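Local coordinates for putative short-chain dehydrogenase/reductase (Burkholderia xenovorans, PDB 5K9Z) that probably works as an NAD-dependent oxidoreductase of the short-chain dehydrogenase/reductase family, acting on CH-OH groups of its substrates, at the interface of chains A and B. Residues are numbered along the deposited sequence; one frame, centred on the assembly and turned at random. Chains: chain A/B, Putative short-chain dehydrogenase/reductase.

Contact 1: the interface of chains A and B. Residues chain A 98, 100-101, 112, 115-116; chain B 271-273.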
loop_
_atom_site.group_PDB
_atom_site.type_symbol
_atom_site.label_atom_id
_atom_site.label_comp_id
_atom_site.label_asym_id
_atom_site.label_seq_id
_atom_site.Cartn_x
_atom_site.Cartn_y
_atom_site.Cartn_z
ATOM N N PHE A 98 13.870 20.641 2.672
ATOM C CA PHE A 98 12.915 21.535 3.311
ATOM C C PHE A 98 11.803 20.702 3.923
ATOM O O PHE A 98 11.329 19.748 3.297
ATOM C CB PHE A 98 12.352 22.515 2.268
ATOM C CG PHE A 98 11.350 23.505 2.810
ATOM C CD1 PHE A 98 9.993 23.209 2.825
ATOM C CD2 PHE A 98 11.764 24.754 3.262
ATOM C CE1 PHE A 98 9.073 24.132 3.310
ATOM C CE2 PHE A 98 10.855 25.668 3.746
ATOM C CZ PHE A 98 9.508 25.357 3.770
ATOM N N GLY A 100 9.289 22.475 6.606
ATOM C CA GLY A 100 8.201 23.431 6.750
ATOM C C GLY A 100 7.452 23.232 8.052
ATOM O O GLY A 100 8.063 23.050 9.104
ATOM N N ALA A 101 6.125 23.246 7.973
ATOM C CA ALA A 101 5.283 23.254 9.165
ATOM C C ALA A 101 5.398 21.946 9.944
ATOM O O ALA A 101 5.423 20.857 9.356
ATOM C CB ALA A 101 3.827 23.475 8.765
ATOM N N ALA A 112 1.595 28.781 7.524
ATOM C CA ALA A 112 2.605 27.728 7.560
ATOM C C ALA A 112 2.292 26.635 6.548
ATOM O O ALA A 112 3.191 26.148 5.855
ATOM C CB ALA A 112 2.710 27.138 8.974
ATOM N N ALA A 115 3.080 28.108 2.987
ATOM C CA ALA A 115 4.527 28.210 2.808
ATOM C C ALA A 115 5.154 26.842 2.555
ATOM O O ALA A 115 6.073 26.717 1.740
ATOM C CB ALA A 115 5.164 28.890 4.036
ATOM N N THR A 116 4.693 25.806 3.270
ATOM C CA THR A 116 5.235 24.462 3.069
ATOM C C THR A 116 4.914 23.943 1.672
ATOM O O THR A 116 5.800 23.462 0.956
ATOM C CB THR A 116 4.666 23.495 4.113
ATOM O OG1 THR A 116 5.011 23.948 5.423
ATOM C CG2 THR A 116 5.221 22.074 3.910
ATOM N N GLY B 271 5.023 24.612 14.897
ATOM C CA GLY B 271 6.112 25.493 14.514
ATOM C C GLY B 271 6.379 25.433 13.024
ATOM O O GLY B 271 5.639 24.775 12.284
ATOM N N PHE B 272 7.455 26.081 12.576
ATOM C CA PHE B 272 7.825 26.075 11.167
ATOM C C PHE B 272 9.341 26.011 11.057
ATOM O O PHE B 272 10.046 26.777 11.717
ATOM C CB PHE B 272 7.286 27.305 10.443
ATOM C CG PHE B 272 7.478 27.251 8.957
ATOM C CD1 PHE B 272 8.608 27.802 8.365
ATOM C CD2 PHE B 272 6.539 26.634 8.154
ATOM C CE1 PHE B 272 8.782 27.751 6.979
ATOM C CE2 PHE B 272 6.705 26.571 6.783
ATOM C CZ PHE B 272 7.831 27.128 6.191
ATOM N N MET B 273 9.840 25.083 10.243
ATOM C CA MET B 273 11.275 24.863 10.090
ATOM C C MET B 273 11.648 24.996 8.619
ATOM O O MET B 273 11.116 24.269 7.775
ATOM C CB MET B 273 11.673 23.485 10.627
ATOM C CG MET B 273 13.049 23.000 10.185
ATOM S SD MET B 273 13.236 21.211 10.379
ATOM C CE MET B 273 14.420 20.838 9.089
#
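This is an arm-exchange interface: the C-terminal strand of chain B, 271-273, lies antiparallel to strand 100-102 of chain A and inserts B:Phe272 between that strand and helix 110-138, which would tie the two copies of this Rossmann-type short-chain dehydrogenase/reductase together in the deposited dimer. The strand it joins closely follows the family's NNAG motif. Two main-chain bonds pair A:Gly100 with B:Met273: A:Gly100 N gives to B:Met273 O at 2.8 Å, in the carbonyl plane, and B:Met273 N gives to A:Gly100 O at 2.9 Å. The second is straight at the hydrogen (164°), though its donor stands well above the carbonyl plane. B:Met273 is poorly ordered, and its side chain adds little.

B:Phe272 buries 76 Å² against chain A. With CG anti to the backbone N (chi1 -172°), its ring turns in between strand and helix. A:Gly100 CA sits over one face, 3.9 Å from the ring centroid and shifted toward the rim; the lack of a side chain on the glycine probably lets the ring come so near the strand. CD2 passes A:Ala101 CA and the methyl of A:Ala112. The far tip, CZ, meets A:Phe98 CZ at 3.4 Å, the two side chains crossing at about a right angle, and also touches A:Ala115 CB at 3.9 Å. A:Phe98, for its part, has the A:Gly100 N over one face, with B:Met273 O higher up on the same side.

Contact 2: the interface of chains A and B. Residues chain A 272, 275-276; chain B 98, 101, 112, 115-116.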
loop_
_atom_site.group_PDB
_atom_site.type_symbol
_atom_site.label_atom_id
_atom_site.label_comp_id
_atom_site.label_asym_id
_atom_site.label_seq_id
_atom_site.Cartn_x
_atom_site.Cartn_y
_atom_site.Cartn_z
ATOM N N PHE A 272 4.503 -24.841 12.923
ATOM C CA PHE A 272 3.252 -24.863 12.182
ATOM C C PHE A 272 2.108 -24.770 13.177
ATOM O O PHE A 272 2.030 -25.573 14.108
ATOM C CB PHE A 272 3.160 -26.136 11.323
ATOM C CG PHE A 272 1.999 -26.143 10.365
ATOM C CD1 PHE A 272 0.739 -26.546 10.779
ATOM C CD2 PHE A 272 2.173 -25.744 9.048
ATOM C CE1 PHE A 272 -0.332 -26.551 9.892
ATOM C CE2 PHE A 272 1.115 -25.751 8.152
ATOM C CZ PHE A 272 -0.143 -26.151 8.577
ATOM N N ARG A 275 -3.810 -27.674 11.800
ATOM C CA ARG A 275 -3.845 -29.037 11.282
ATOM C C ARG A 275 -3.127 -29.125 9.938
ATOM O O ARG A 275 -3.438 -28.370 9.010
ATOM C CB ARG A 275 -5.294 -29.504 11.137
ATOM N N MET A 276 -2.186 -30.061 9.828
ATOM C CA MET A 276 -1.423 -30.246 8.592
ATOM C C MET A 276 -2.301 -30.737 7.436
ATOM O O MET A 276 -2.206 -31.885 7.003
ATOM C CB MET A 276 -0.259 -31.218 8.821
ATOM C CG MET A 276 1.038 -30.536 9.255
ATOM S SD MET A 276 1.756 -29.538 7.925
ATOM C CE MET A 276 2.405 -30.830 6.862
ATOM N N PHE B 98 -7.167 -19.561 10.320
ATOM C CA PHE B 98 -6.057 -20.475 10.079
ATOM C C PHE B 98 -4.816 -19.652 9.770
ATOM O O PHE B 98 -4.905 -18.657 9.051
ATOM C CB PHE B 98 -6.375 -21.424 8.914
ATOM C CG PHE B 98 -5.274 -22.402 8.604
ATOM C CD1 PHE B 98 -5.186 -23.610 9.280
ATOM C CD2 PHE B 98 -4.319 -22.112 7.639
ATOM C CE1 PHE B 98 -4.172 -24.530 8.983
ATOM C CE2 PHE B 98 -3.297 -23.019 7.353
ATOM C CZ PHE B 98 -3.221 -24.220 8.022
ATOM N N ALA B 101 2.134 -22.111 8.647
ATOM C CA ALA B 101 3.570 -22.084 8.882
ATOM C C ALA B 101 4.017 -20.744 9.447
ATOM O O ALA B 101 3.557 -19.678 9.021
ATOM C CB ALA B 101 4.312 -22.371 7.580
ATOM N N ALA B 112 4.990 -27.647 5.002
ATOM C CA ALA B 112 4.318 -26.586 5.745
ATOM C C ALA B 112 3.888 -25.451 4.819
ATOM O O ALA B 112 2.789 -24.912 4.968
ATOM C CB ALA B 112 5.222 -26.057 6.856
ATOM N N ALA B 115 0.814 -26.863 2.836
ATOM C CA ALA B 115 -0.363 -26.966 3.695
ATOM C C ALA B 115 -0.975 -25.592 3.970
ATOM O O ALA B 115 -2.204 -25.447 3.979
ATOM C CB ALA B 115 -0.010 -27.650 5.017
ATOM N N THR B 116 -0.136 -24.581 4.219
ATOM C CA THR B 116 -0.651 -23.242 4.504
ATOM C C THR B 116 -1.381 -22.677 3.293
ATOM O O THR B 116 -2.523 -22.220 3.399
ATOM C CB THR B 116 0.482 -22.304 4.926
ATOM O OG1 THR B 116 1.142 -22.824 6.083
ATOM C CG2 THR B 116 -0.070 -20.878 5.261
#
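B:Thr116 OG1, the hydroxyl at the floor of a hydrophobic pocket in this short-chain dehydrogenase/reductase, touches A:Phe272 CE2 at 3.6 Å and is gripped by two groups of its own chain. It accepts from B:Ala101 N at 2.8 Å, nearly straight (160° at the hydrogen), and donates to B:Ala112 O at 2.9 Å, one turn back along helix 110-138, from a position tilted out of the carbonyl plane. Its chi1 of -59° places OG1 beside the backbone N and turns CG2 away, anti to that N. The threonine thereby fastens strand 100-102 to the helix and probably helps set the spacing of the two walls that receive the phenylalanine.

A:Phe272 lies on the C-terminal arm of chain A, in an antiparallel bridge with B:Ala101, and CG anti to its backbone N (chi1 -171°) sends the ring toward the helix. CD2 packs on the methyl of B:Ala112 at 3.8 Å, while the methyl of B:Ala115 (CB) meets CE2 from above the ring plane, also at 3.8 Å. B:Ala112 O lies in the ring plane at its edge, so the carbonyl faces C-H groups and not the pi cloud. CZ meets B:Phe98 CZ at 3.7 Å, where the side chains cross roughly perpendicularly. B:Phe98 CE1 is also 3.9 Å from the backbone carbonyl A:Arg275 O.

Beyond the strand the arm curls back. A:Met276, bent at chi2 and chi3, brings its sulfur over the centre of the A:Phe272 ring, and SD reaches B:Ala115 CB at 3.9 Å. This lid is tentative, because A:Arg275 and A:Met276 are poorly ordered and the arginine side chain is incomplete.

Contact 1 and contact 2 are twins under the two-fold axis of the dimer, their C-alpha centres about 51 Å apart, with chain roles exchanged. Each sets strand 271-273 of one copy against strand 100-102 and helix 110-138 of the other, so each subunit both sends out an arm and receives one. Such reciprocal exchange would clasp the two copies at widely separated points, although the structure alone does not prove that the dimer forms in solution. The ends differ: the model of chain A continues to the methionine lid of contact 2, which may explain why less of that phenylalanine is hidden by the partner than in contact 1.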